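Side-chain contacts in C.Elegans p53 tumor suppressor-like transcription factor (Caenorhabditis elegans, PDB 1T4W), which activates transcription by binding the same DNA consensus sequence as p53, and promotes apoptosis under cellular and genotoxic stress: residues 19-22 with 28-31; 63-66 with 70-73; 90-95 with 100-105; 139-142 with 148-151; 157-162 with 166-171. All coordinates share one frame; numbering follows the deposited sequence.

The five contacts sample the p53-like DNA-binding domain from its sandwich interior to its surface. Interactions 1 and 5 are beta hairpins of one mixed sheet, where strands 29-33 and 166-177 are neighbours; both are knit by backbone hydrogen bonds, interaction 5 being the more deeply buried. Interaction 2, a surface contact, rests on a carbon group over a ring, and joins the same sheet to a short helix; its Glu-72 is probably hydrogen-bonded to His-169 of interaction 5. Interactions 3 and 4 lie toward the zinc-bearing end, meeting where Phe-100 packs on Cys-139. Interaction 3 is aromatic and partly buried; interaction 4, at the surface, depends on an arginine beside backbone carbonyls.

Interaction 1. Residues 19-22 with 28-31; sequences MAFA and EKYL
Phe-21 and Lys-29 touch through ring and methylene groups: CZ of Phe-21 comes to 3.4 Å from CB of Lys-29, while CD of the same lysine lies at the ring edge, in its plane. The carbonyl oxygen of Tyr-30 sits over one ring face, offset toward the rim. Phe-21 reaches this place because its CG stands opposite the backbone N (chi1 178°), which carries the ring across to the neighbouring strand. With an alanine in its place, the lysine methylenes would probably lose their aromatic neighbour and a gap would open over O of Tyr-30.

Beneath the side chains, an antiparallel ladder fixes the register. Ala-22 and Tyr-30 form a hydrogen-bonded pair, with Ala-22 N to Tyr-30 O at 2.9 Å and Tyr-30 N to Ala-22 O at 2.8 Å. Next to it Phe-21 faces Leu-31 in a non-hydrogen-bonded pair, and CD1 of Leu-31 comes to 3.5 Å from O of Ala-20.

The lysine ammonium continues to Glu-5 and Asp-7, two salt bridges, and to O of Ile-6. This beta hairpin thus has strand 3-8 beside Phe-21 and Leu-31, helix 181-194 against Ala-20 and Ala-22, and strand 166-177 bonded along strand 29-33.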
# COMPACT_ATOMS: atom_id res chain seq x y z
N MET A 19 10.67 5.66 -8.73
CA MET A 19 9.71 5.91 -7.66
C MET A 19 10.14 7.08 -6.81
O MET A 19 11.31 7.44 -6.80
CB MET A 19 9.58 4.67 -6.78
CG MET A 19 10.93 4.15 -6.28
SD MET A 19 10.83 2.48 -5.60
CE MET A 19 10.57 1.52 -7.14
N ALA A 20 9.19 7.65 -6.08
CA ALA A 20 9.44 8.81 -5.24
C ALA A 20 8.35 8.85 -4.18
O ALA A 20 7.20 8.45 -4.41
CB ALA A 20 9.39 10.07 -6.08
N PHE A 21 8.70 9.37 -3.01
CA PHE A 21 7.80 9.45 -1.87
C PHE A 21 7.82 10.85 -1.30
O PHE A 21 8.85 11.51 -1.34
CB PHE A 21 8.24 8.43 -0.81
CG PHE A 21 7.41 8.45 0.44
CD1 PHE A 21 7.52 9.51 1.35
CD2 PHE A 21 6.51 7.43 0.71
CE1 PHE A 21 6.73 9.55 2.50
CE2 PHE A 21 5.72 7.45 1.86
CZ PHE A 21 5.83 8.52 2.75
N ALA A 22 6.69 11.30 -0.79
CA ALA A 22 6.65 12.62 -0.18
C ALA A 22 5.51 12.67 0.83
O ALA A 22 4.65 11.78 0.88
CB ALA A 22 6.46 13.72 -1.24
N GLU A 28 0.31 13.67 5.24
CA GLU A 28 -0.18 12.42 4.67
C GLU A 28 0.88 11.95 3.69
O GLU A 28 1.63 12.76 3.12
CB GLU A 28 -1.51 12.68 4.00
CG GLU A 28 -2.50 13.24 5.00
CD GLU A 28 -3.93 13.21 4.52
OE1 GLU A 28 -4.25 13.91 3.53
OE2 GLU A 28 -4.72 12.46 5.13
N LYS A 29 0.94 10.64 3.47
CA LYS A 29 1.97 10.07 2.61
C LYS A 29 1.57 9.80 1.17
O LYS A 29 0.51 9.26 0.90
CB LYS A 29 2.49 8.81 3.26
CG LYS A 29 2.85 9.08 4.72
CD LYS A 29 3.43 7.89 5.39
CE LYS A 29 3.85 8.25 6.82
NZ LYS A 29 4.27 7.02 7.49
N TYR A 30 2.47 10.18 0.25
CA TYR A 30 2.23 10.01 -1.18
C TYR A 30 3.35 9.24 -1.86
O TYR A 30 4.53 9.50 -1.64
CB TYR A 30 2.10 11.37 -1.87
CG TYR A 30 0.89 12.18 -1.43
CD1 TYR A 30 0.76 12.62 -0.12
CD2 TYR A 30 -0.13 12.48 -2.34
CE1 TYR A 30 -0.36 13.34 0.29
CE2 TYR A 30 -1.25 13.20 -1.94
CZ TYR A 30 -1.36 13.63 -0.63
OH TYR A 30 -2.45 14.37 -0.26
N LEU A 31 2.97 8.28 -2.69
CA LEU A 31 3.94 7.49 -3.43
C LEU A 31 3.65 7.55 -4.94
O LEU A 31 2.50 7.47 -5.36
CB LEU A 31 3.90 6.02 -2.99
CG LEU A 31 4.64 5.03 -3.91
CD1 LEU A 31 6.15 5.17 -3.70
CD2 LEU A 31 4.20 3.59 -3.59

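Interaction 2. Residues 63-66 with 70-73; sequences VKYD and NVEY
Tyr-65 and Val-71 lie side by side and point the same way, the valine standing over one face of the tyrosine ring. Its CB is 4.3 Å from the ring centroid and only 9° off the ring normal, a CH-pi contact placed almost exactly above the centre. One methyl extends the contact toward the phenol end: CG2 of Val-71 is 4.2 Å from CE2 of Tyr-65. The ring owes its position to a chi1 of 70°, which sets CG between the backbone N and the carbonyl carbon and turns a flat face to the start of the helix. Its hydroxyl is held further on, hydrogen-bonded to O of Lys-173, a tie that should help to keep the ring from swinging.

Asn-70, at the N-cap position, adds a looser approach, its ND2 3.8 Å from O of Asp-66. In the turn between, OD1 of Asp-66 accepts a hydrogen bond from N of Glu-69, and OD2 a weak one from N of Lys-68.

The contact therefore folds the short helix 71-74 back on the end of strand 57-65. Strand 152-160 lies alongside, with Cys-154 touching both Tyr-65 and Val-71, while Tyr-171 of strand 166-177 packs on the valine.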
# COMPACT_ATOMS: atom_id res chain seq x y z
N VAL A 63 -6.55 -0.49 -2.43
CA VAL A 63 -7.91 -0.06 -2.75
C VAL A 63 -8.03 1.33 -3.36
O VAL A 63 -7.06 2.10 -3.42
CB VAL A 63 -8.78 -0.08 -1.46
CG1 VAL A 63 -8.56 -1.40 -0.72
CG2 VAL A 63 -8.42 1.11 -0.54
N LYS A 64 -9.24 1.65 -3.81
CA LYS A 64 -9.51 2.96 -4.39
C LYS A 64 -10.64 3.61 -3.62
O LYS A 64 -11.49 2.93 -3.04
CB LYS A 64 -9.89 2.85 -5.88
CG LYS A 64 -11.20 2.16 -6.17
CD LYS A 64 -11.33 1.92 -7.67
CE LYS A 64 -12.61 1.19 -8.03
NZ LYS A 64 -12.73 -0.13 -7.35
N TYR A 65 -10.66 4.94 -3.60
CA TYR A 65 -11.68 5.66 -2.88
C TYR A 65 -11.81 7.04 -3.51
O TYR A 65 -11.00 7.43 -4.35
CB TYR A 65 -11.30 5.77 -1.40
CG TYR A 65 -10.13 6.69 -1.09
CD1 TYR A 65 -10.30 8.08 -1.02
CD2 TYR A 65 -8.85 6.18 -0.89
CE1 TYR A 65 -9.21 8.94 -0.76
CE2 TYR A 65 -7.75 7.02 -0.62
CZ TYR A 65 -7.94 8.41 -0.56
OH TYR A 65 -6.86 9.24 -0.31
N ASP A 66 -12.84 7.78 -3.12
CA ASP A 66 -13.02 9.13 -3.64
C ASP A 66 -13.69 9.98 -2.59
O ASP A 66 -13.72 9.62 -1.41
CB ASP A 66 -13.84 9.09 -4.94
CG ASP A 66 -15.30 8.76 -4.70
OD1 ASP A 66 -15.59 7.79 -3.96
OD2 ASP A 66 -16.16 9.47 -5.25
N ASN A 70 -15.05 7.76 1.75
CA ASN A 70 -13.80 8.06 2.43
C ASN A 70 -12.85 6.90 2.71
O ASN A 70 -13.23 5.72 2.69
CB ASN A 70 -14.07 8.84 3.71
CG ASN A 70 -14.58 10.23 3.42
OD1 ASN A 70 -14.77 11.04 4.33
ND2 ASN A 70 -14.82 10.52 2.15
N VAL A 71 -11.60 7.26 2.98
CA VAL A 71 -10.58 6.26 3.18
C VAL A 71 -10.86 5.22 4.25
O VAL A 71 -10.71 4.03 3.99
CB VAL A 71 -9.20 6.94 3.42
CG1 VAL A 71 -9.19 7.67 4.75
CG2 VAL A 71 -8.08 5.89 3.36
N GLU A 72 -11.29 5.65 5.45
CA GLU A 72 -11.52 4.69 6.53
C GLU A 72 -12.55 3.66 6.11
O GLU A 72 -12.42 2.47 6.43
CB GLU A 72 -11.92 5.42 7.83
CG GLU A 72 -10.77 6.22 8.48
CD GLU A 72 -9.69 5.33 9.11
OE1 GLU A 72 -10.04 4.29 9.70
OE2 GLU A 72 -8.49 5.68 9.05
N TYR A 73 -13.57 4.07 5.36
CA TYR A 73 -14.53 3.09 4.91
C TYR A 73 -13.93 2.21 3.80
O TYR A 73 -13.98 0.97 3.86
CB TYR A 73 -15.81 3.77 4.37
CG TYR A 73 -16.91 2.80 4.05
CD1 TYR A 73 -17.04 2.27 2.76
CD2 TYR A 73 -17.79 2.36 5.04
CE1 TYR A 73 -18.03 1.31 2.48
CE2 TYR A 73 -18.77 1.41 4.77
CZ TYR A 73 -18.89 0.89 3.49
OH TYR A 73 -19.84 -0.07 3.23

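Interaction 3. Residues 90-95 with 100-105; sequences EREQHF and FFYIRN
Tyr-102, on the outermost strand 101-104 of the four-stranded sheet, receives the loop 90-95 that follows helix 86-90, which carries the zinc ligand His-88. CB of His-94 sits over one face of the tyrosine ring, offset toward its rim, in a CH-pi contact 3.9 Å from the centroid of the Tyr-102 ring and 17° off the normal. Its imidazole then presents an edge to the same ring, the two planes being inclined at 53° in an edge-to-face pair. This placement follows from a chi1 of -68°, which sets CG of His-94 opposite its carbonyl carbon.

Glu-92 and Tyr-102 approach each other from opposite directions, CG of the glutamate 3.1 Å from OH of the tyrosine. The bend at chi2 brings OE2 of Glu-92 to 3.5 Å from CE1 of the Tyr-102 ring, and this oxygen is salt-bridged to Lys-84. The other oxygen, OE1, receives weak hydrogen bonds from N of Gln-93 and N of His-94, folding the carboxylate back on its own loop. NH1 of Arg-104 comes obliquely to the imidazole, 3.5 Å from CE1 of His-94.

The hydroxyl of Tyr-102 is hydrogen-bonded to O of Pro-96. A leucine in its place would probably leave that carbonyl without its partner and His-94 without the aromatic face beneath it. Loop and strand thus meet through CH-pi and edge-to-face contacts, while Lys-84 balances the Glu-92 charge, probably favouring the ionised carboxylate.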
# COMPACT_ATOMS: atom_id res chain seq x y z
N GLU A 90 -4.48 -11.02 -18.26
CA GLU A 90 -4.13 -12.18 -19.08
C GLU A 90 -2.65 -12.28 -19.43
O GLU A 90 -2.15 -13.36 -19.73
CB GLU A 90 -5.00 -12.23 -20.35
CG GLU A 90 -4.52 -11.38 -21.52
CD GLU A 90 -5.34 -11.64 -22.78
OE1 GLU A 90 -4.91 -11.17 -23.86
OE2 GLU A 90 -6.40 -12.29 -22.70
N ARG A 91 -1.94 -11.17 -19.37
CA ARG A 91 -0.51 -11.15 -19.66
C ARG A 91 0.32 -11.45 -18.39
O ARG A 91 1.55 -11.55 -18.45
CB ARG A 91 -0.14 -9.78 -20.24
CG ARG A 91 1.32 -9.38 -20.11
CD ARG A 91 1.54 -7.96 -20.61
NE ARG A 91 2.91 -7.51 -20.40
CZ ARG A 91 3.36 -6.30 -20.75
NH1 ARG A 91 4.63 -5.98 -20.51
NH2 ARG A 91 2.55 -5.42 -21.32
N GLU A 92 -0.36 -11.62 -17.26
CA GLU A 92 0.30 -11.88 -15.97
C GLU A 92 0.89 -13.27 -15.78
O GLU A 92 0.21 -14.27 -16.03
CB GLU A 92 -0.66 -11.61 -14.81
CG GLU A 92 0.00 -11.67 -13.44
CD GLU A 92 1.11 -10.64 -13.30
OE1 GLU A 92 2.29 -11.03 -13.22
OE2 GLU A 92 0.80 -9.43 -13.29
N GLN A 93 2.14 -13.33 -15.32
CA GLN A 93 2.81 -14.60 -15.07
C GLN A 93 3.11 -14.84 -13.59
O GLN A 93 3.91 -15.71 -13.24
CB GLN A 93 4.10 -14.68 -15.88
CG GLN A 93 4.91 -13.40 -15.90
CD GLN A 93 6.03 -13.46 -16.92
OE1 GLN A 93 6.75 -12.48 -17.13
NE2 GLN A 93 6.18 -14.62 -17.55
N HIS A 94 2.46 -14.07 -12.72
CA HIS A 94 2.62 -14.21 -11.27
C HIS A 94 1.24 -14.57 -10.73
O HIS A 94 0.26 -13.90 -11.03
CB HIS A 94 3.08 -12.91 -10.63
CG HIS A 94 4.47 -12.51 -11.00
ND1 HIS A 94 5.57 -13.29 -10.70
CD2 HIS A 94 4.95 -11.42 -11.64
CE1 HIS A 94 6.66 -12.69 -11.15
NE2 HIS A 94 6.31 -11.55 -11.72
N PHE A 95 1.17 -15.63 -9.94
CA PHE A 95 -0.10 -16.04 -9.37
C PHE A 95 -0.37 -15.29 -8.07
O PHE A 95 0.55 -15.09 -7.28
CB PHE A 95 -0.09 -17.55 -9.10
CG PHE A 95 -1.39 -18.06 -8.58
CD1 PHE A 95 -2.45 -18.28 -9.45
CD2 PHE A 95 -1.59 -18.24 -7.22
CE1 PHE A 95 -3.70 -18.68 -8.96
CE2 PHE A 95 -2.83 -18.63 -6.72
CZ PHE A 95 -3.89 -18.85 -7.59
N PHE A 100 -3.80 -6.89 -8.67
CA PHE A 100 -3.19 -5.67 -9.16
C PHE A 100 -1.73 -5.56 -8.67
O PHE A 100 -0.85 -5.03 -9.37
CB PHE A 100 -4.00 -4.47 -8.67
CG PHE A 100 -3.75 -3.19 -9.44
CD1 PHE A 100 -2.59 -2.44 -9.24
CD2 PHE A 100 -4.66 -2.76 -10.41
CE1 PHE A 100 -2.32 -1.28 -10.00
CE2 PHE A 100 -4.41 -1.61 -11.18
CZ PHE A 100 -3.24 -0.87 -10.97
N PHE A 101 -1.47 -6.10 -7.49
CA PHE A 101 -0.14 -6.01 -6.88
C PHE A 101 0.36 -7.32 -6.29
O PHE A 101 -0.42 -8.23 -6.02
CB PHE A 101 -0.15 -4.95 -5.78
CG PHE A 101 -0.97 -5.34 -4.56
CD1 PHE A 101 -2.35 -5.44 -4.64
CD2 PHE A 101 -0.34 -5.62 -3.35
CE1 PHE A 101 -3.11 -5.82 -3.53
CE2 PHE A 101 -1.09 -6.00 -2.23
CZ PHE A 101 -2.48 -6.10 -2.31
N TYR A 102 1.66 -7.40 -6.07
CA TYR A 102 2.29 -8.58 -5.48
C TYR A 102 3.32 -8.19 -4.43
O TYR A 102 3.78 -7.04 -4.37
CB TYR A 102 2.96 -9.44 -6.57
CG TYR A 102 2.01 -9.83 -7.69
CD1 TYR A 102 1.80 -8.98 -8.78
CD2 TYR A 102 1.28 -11.02 -7.61
CE1 TYR A 102 0.87 -9.32 -9.78
CE2 TYR A 102 0.36 -11.35 -8.59
CZ TYR A 102 0.15 -10.50 -9.67
OH TYR A 102 -0.81 -10.82 -10.59
N ILE A 103 3.68 -9.15 -3.59
CA ILE A 103 4.64 -8.96 -2.52
C ILE A 103 5.87 -9.82 -2.80
O ILE A 103 5.76 -11.02 -3.03
CB ILE A 103 3.99 -9.37 -1.16
CG1 ILE A 103 2.69 -8.57 -0.95
CG2 ILE A 103 4.97 -9.17 0.00
CD1 ILE A 103 2.88 -7.06 -0.91
N ARG A 104 7.05 -9.20 -2.79
CA ARG A 104 8.29 -9.91 -3.06
C ARG A 104 9.33 -9.58 -2.00
O ARG A 104 9.24 -8.54 -1.30
CB ARG A 104 8.84 -9.53 -4.45
CG ARG A 104 7.87 -9.78 -5.61
CD ARG A 104 7.65 -11.27 -5.87
NE ARG A 104 8.87 -11.94 -6.31
CZ ARG A 104 9.31 -11.96 -7.57
NH1 ARG A 104 8.63 -11.35 -8.53
NH2 ARG A 104 10.43 -12.60 -7.87
N ASN A 105 10.33 -10.44 -1.89
CA ASN A 105 11.40 -10.28 -0.92
C ASN A 105 10.83 -9.99 0.45
O ASN A 105 11.31 -9.11 1.16
CB ASN A 105 12.35 -9.15 -1.35
CG ASN A 105 12.98 -9.43 -2.70
OD1 ASN A 105 13.59 -10.48 -2.89
ND2 ASN A 105 12.83 -8.51 -3.64

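Interaction 4. Residues 139-142 with 148-151; sequences CQEK and DRRK. With ZN (zinc ion), chain B.
Arg-149 meets Glu-141 where helix 146-149 folds back on the zinc-binding loop, part of the metal site that p53-like DNA-binding domains carry beside their beta sandwich. The arginine can be followed outward. From CB the chain leaves with CG opposite the backbone N (chi1 -154°), which turns it along the loop. CG is the first atom to touch, 3.7 Å from CG of Glu-141, two aliphatic stems crossing at about a right angle. The bend at chi3 (-46°) then turns the guanidinium until NH1 points to the carbonyls of the loop. At the tip, NH1 lies 2.8 Å from O of Glu-141, which sits at the guanidinium edge near its plane. The same nitrogen gives a weak hydrogen bond of 3.3 Å to O of Lys-142.

The acid and the base do not pair with each other, since OE1 of Glu-141 is 6.0 Å from NH1 of Arg-149 and instead makes a salt bridge with Arg-176. The guanidinium lies beside two successive carbonyls, whose partial charges would probably favour it. Within 148-151, NZ of Lys-151 forms a salt bridge with OD2 of Asp-148, the hydrogen bond in it being weak.

At the opening of the loop, Cys-139 supplies one of the four zinc ligands, together with Cys-85, His-88 and Cys-143; its SG stands 2.4 Å from the zinc ion.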
# COMPACT_ATOMS: atom_id res chain seq x y z
N CYS A 139 -0.05 -3.10 -13.07
CA CYS A 139 -1.02 -2.44 -13.93
C CYS A 139 -0.82 -0.98 -13.56
O CYS A 139 -0.11 -0.67 -12.60
CB CYS A 139 -2.44 -2.95 -13.64
SG CYS A 139 -3.77 -2.25 -14.65
N GLN A 140 -1.39 -0.07 -14.32
CA GLN A 140 -1.14 1.32 -13.98
C GLN A 140 -2.32 2.24 -14.23
O GLN A 140 -3.32 1.86 -14.83
CB GLN A 140 0.09 1.78 -14.73
CG GLN A 140 -0.09 1.83 -16.22
CD GLN A 140 1.24 2.00 -16.92
OE1 GLN A 140 2.10 2.73 -16.45
NE2 GLN A 140 1.41 1.32 -18.04
N GLU A 141 -2.17 3.47 -13.76
CA GLU A 141 -3.20 4.48 -13.89
C GLU A 141 -3.67 4.61 -15.34
O GLU A 141 -4.86 4.67 -15.62
CB GLU A 141 -2.63 5.83 -13.42
CG GLU A 141 -3.67 6.86 -13.04
CD GLU A 141 -3.02 8.14 -12.56
OE1 GLU A 141 -2.60 8.95 -13.41
OE2 GLU A 141 -2.91 8.31 -11.33
N LYS A 142 -2.71 4.64 -16.27
CA LYS A 142 -3.03 4.80 -17.68
C LYS A 142 -4.05 3.78 -18.18
O LYS A 142 -4.84 4.07 -19.08
CB LYS A 142 -1.73 4.70 -18.49
CG LYS A 142 -1.84 5.16 -19.92
CD LYS A 142 -0.49 5.08 -20.62
CE LYS A 142 -0.59 5.59 -22.05
NZ LYS A 142 0.71 5.49 -22.79
N ASP A 148 -12.41 5.75 -12.92
CA ASP A 148 -11.53 5.08 -11.96
C ASP A 148 -10.22 5.85 -11.82
O ASP A 148 -9.62 5.89 -10.74
CB ASP A 148 -11.21 3.65 -12.41
CG ASP A 148 -12.24 2.64 -11.95
OD1 ASP A 148 -12.07 1.44 -12.28
OD2 ASP A 148 -13.21 3.03 -11.25
N ARG A 149 -9.80 6.47 -12.92
CA ARG A 149 -8.56 7.25 -12.94
C ARG A 149 -8.67 8.44 -11.98
O ARG A 149 -7.67 8.90 -11.44
CB ARG A 149 -8.30 7.74 -14.37
CG ARG A 149 -6.83 8.00 -14.70
CD ARG A 149 -6.67 8.83 -15.97
NE ARG A 149 -7.51 8.36 -17.06
CZ ARG A 149 -7.40 7.17 -17.64
NH1 ARG A 149 -6.47 6.32 -17.24
NH2 ARG A 149 -8.23 6.83 -18.63
N ARG A 150 -9.90 8.91 -11.77
CA ARG A 150 -10.17 10.04 -10.89
C ARG A 150 -10.23 9.63 -9.42
O ARG A 150 -10.12 10.47 -8.52
CB ARG A 150 -11.48 10.71 -11.31
CG ARG A 150 -11.38 11.39 -12.66
CD ARG A 150 -12.67 12.06 -13.08
NE ARG A 150 -12.51 12.85 -14.30
CZ ARG A 150 -11.74 13.94 -14.40
NH1 ARG A 150 -11.07 14.38 -13.34
NH2 ARG A 150 -11.65 14.59 -15.55
N LYS A 151 -10.42 8.35 -9.16
CA LYS A 151 -10.43 7.88 -7.79
C LYS A 151 -8.99 7.86 -7.29
O LYS A 151 -8.05 7.92 -8.08
CB LYS A 151 -11.06 6.49 -7.72
CG LYS A 151 -12.51 6.47 -8.21
CD LYS A 151 -13.14 5.10 -8.11
CE LYS A 151 -14.55 5.11 -8.66
NZ LYS A 151 -15.15 3.75 -8.70
ZN ZN B . -3.17 -2.47 -16.91

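Interaction 5. Residues 157-162 with 166-171; sequences VFLDDE and EILHAY
Leu-159 and Leu-168 lie side by side and point the same way at the apolar centre of this hairpin, CD2 of Leu-159 being 4.2 Å from CD1 of Leu-168. The same CD2 is equally near CD1 of Ile-167, so one branch of Leu-159 serves two neighbours. Further along the same sheet face, Val-157 sets CG2 at 4.0 Å from CB of Ala-170.

These pairs rest on an antiparallel ladder in which Val-157 and Ala-170, and Leu-159 and Leu-168, are hydrogen-bonded pairs. A classic beta bulge interrupts it: Ile-167 and Leu-168 both face Leu-159, whose carbonyl oxygen takes a nearly straight bond from N of Ile-167 (2.7 Å, 178°) and a weak one from N of Leu-168. The register therefore shifts by one before Asp-160 opposes Glu-166.

On the other face the chemistry turns polar. The Phe-158 ring sits against Glu-166, CD1 lying 3.4 Å from OE1, with ring and carboxylate planes 59° apart. CB of His-169 adds a further contact to CD1 of Phe-158, at 3.6 Å. Three polar ends find partners beyond the hairpin: Glu-166 is salt-bridged to Arg-76, Asp-160 to Arg-59, and NE2 of His-169 is hydrogen-bonded to Glu-72. These partners probably offset the like charges of the two acids.

In the fold, strand 57-65 runs along strand 152-160, while Met-4 and Ile-6 of strand 3-8 and Trp-45 of strand 39-46 close over the apolar face from the opposing sheet.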
# COMPACT_ATOMS: atom_id res chain seq x y z
N VAL A 157 -2.52 -1.15 5.37
CA VAL A 157 -2.09 -2.31 6.15
C VAL A 157 -2.83 -2.34 7.49
O VAL A 157 -3.13 -1.31 8.08
CB VAL A 157 -0.56 -2.31 6.41
CG1 VAL A 157 0.19 -2.62 5.09
CG2 VAL A 157 -0.12 -0.99 6.99
N PHE A 158 -3.09 -3.55 7.96
CA PHE A 158 -3.83 -3.79 9.20
C PHE A 158 -3.09 -4.81 10.03
O PHE A 158 -2.61 -5.83 9.50
CB PHE A 158 -5.22 -4.35 8.87
CG PHE A 158 -6.03 -3.46 7.97
CD1 PHE A 158 -6.83 -2.45 8.50
CD2 PHE A 158 -5.94 -3.57 6.59
CE1 PHE A 158 -7.53 -1.55 7.65
CE2 PHE A 158 -6.62 -2.69 5.73
CZ PHE A 158 -7.41 -1.67 6.27
N LEU A 159 -2.96 -4.52 11.32
CA LEU A 159 -2.33 -5.46 12.22
C LEU A 159 -3.48 -6.13 12.95
O LEU A 159 -4.28 -5.44 13.59
CB LEU A 159 -1.41 -4.74 13.21
CG LEU A 159 -0.49 -5.68 14.01
CD1 LEU A 159 0.50 -6.36 13.08
CD2 LEU A 159 0.26 -4.88 15.06
N ASP A 160 -3.60 -7.46 12.82
CA ASP A 160 -4.67 -8.20 13.49
C ASP A 160 -4.15 -9.06 14.64
O ASP A 160 -3.03 -9.58 14.58
CB ASP A 160 -5.35 -9.18 12.55
CG ASP A 160 -6.19 -8.52 11.46
OD1 ASP A 160 -6.54 -7.32 11.55
OD2 ASP A 160 -6.48 -9.23 10.50
N ASP A 161 -4.98 -9.24 15.67
CA ASP A 161 -4.60 -10.10 16.79
C ASP A 161 -4.92 -11.55 16.40
O ASP A 161 -5.31 -11.81 15.26
CB ASP A 161 -5.34 -9.71 18.07
CG ASP A 161 -6.84 -9.94 18.00
OD1 ASP A 161 -7.33 -10.61 17.07
OD2 ASP A 161 -7.53 -9.44 18.90
N GLU A 162 -4.76 -12.48 17.33
CA GLU A 162 -5.02 -13.90 17.06
C GLU A 162 -6.47 -14.21 16.69
O GLU A 162 -6.75 -15.14 15.94
CB GLU A 162 -4.63 -14.76 18.26
CG GLU A 162 -3.28 -14.45 18.85
CD GLU A 162 -3.23 -13.06 19.46
OE1 GLU A 162 -4.01 -12.80 20.40
OE2 GLU A 162 -2.42 -12.24 18.99
N GLU A 166 -8.79 -6.35 14.06
CA GLU A 166 -7.82 -5.33 13.65
C GLU A 166 -7.49 -4.55 14.93
O GLU A 166 -8.40 -4.13 15.65
CB GLU A 166 -8.44 -4.36 12.65
CG GLU A 166 -7.60 -3.10 12.44
CD GLU A 166 -8.35 -1.98 11.70
OE1 GLU A 166 -9.23 -2.29 10.87
OE2 GLU A 166 -8.05 -0.79 11.94
N ILE A 167 -6.20 -4.38 15.22
CA ILE A 167 -5.84 -3.60 16.41
C ILE A 167 -5.12 -2.29 16.03
O ILE A 167 -5.10 -1.33 16.82
CB ILE A 167 -5.00 -4.42 17.45
CG1 ILE A 167 -3.69 -4.89 16.86
CG2 ILE A 167 -5.81 -5.63 17.92
CD1 ILE A 167 -2.81 -5.61 17.90
N LEU A 168 -4.57 -2.24 14.82
CA LEU A 168 -3.91 -1.02 14.31
C LEU A 168 -3.99 -1.04 12.80
O LEU A 168 -4.16 -2.09 12.20
CB LEU A 168 -2.42 -0.98 14.70
CG LEU A 168 -1.98 -0.60 16.12
CD1 LEU A 168 -0.52 -0.98 16.31
CD2 LEU A 168 -2.18 0.88 16.35
N HIS A 169 -3.85 0.14 12.20
CA HIS A 169 -3.88 0.25 10.74
C HIS A 169 -3.04 1.44 10.33
O HIS A 169 -2.71 2.28 11.16
CB HIS A 169 -5.32 0.40 10.19
CG HIS A 169 -5.95 1.74 10.44
ND1 HIS A 169 -6.31 2.18 11.69
CD2 HIS A 169 -6.35 2.71 9.57
CE1 HIS A 169 -6.90 3.36 11.59
NE2 HIS A 169 -6.94 3.71 10.32
N ALA A 170 -2.68 1.49 9.04
CA ALA A 170 -1.89 2.60 8.51
C ALA A 170 -2.03 2.53 7.00
O ALA A 170 -2.36 1.49 6.45
CB ALA A 170 -0.41 2.46 8.90
N TYR A 171 -1.78 3.64 6.33
CA TYR A 171 -1.86 3.63 4.88
C TYR A 171 -1.06 4.74 4.25
O TYR A 171 -0.65 5.69 4.92
CB TYR A 171 -3.33 3.72 4.42
CG TYR A 171 -4.09 4.91 4.99
CD1 TYR A 171 -3.91 6.19 4.46
CD2 TYR A 171 -4.94 4.77 6.09
CE1 TYR A 171 -4.54 7.29 5.00
CE2 TYR A 171 -5.59 5.87 6.65
CZ TYR A 171 -5.37 7.13 6.09
OH TYR A 171 -5.97 8.23 6.62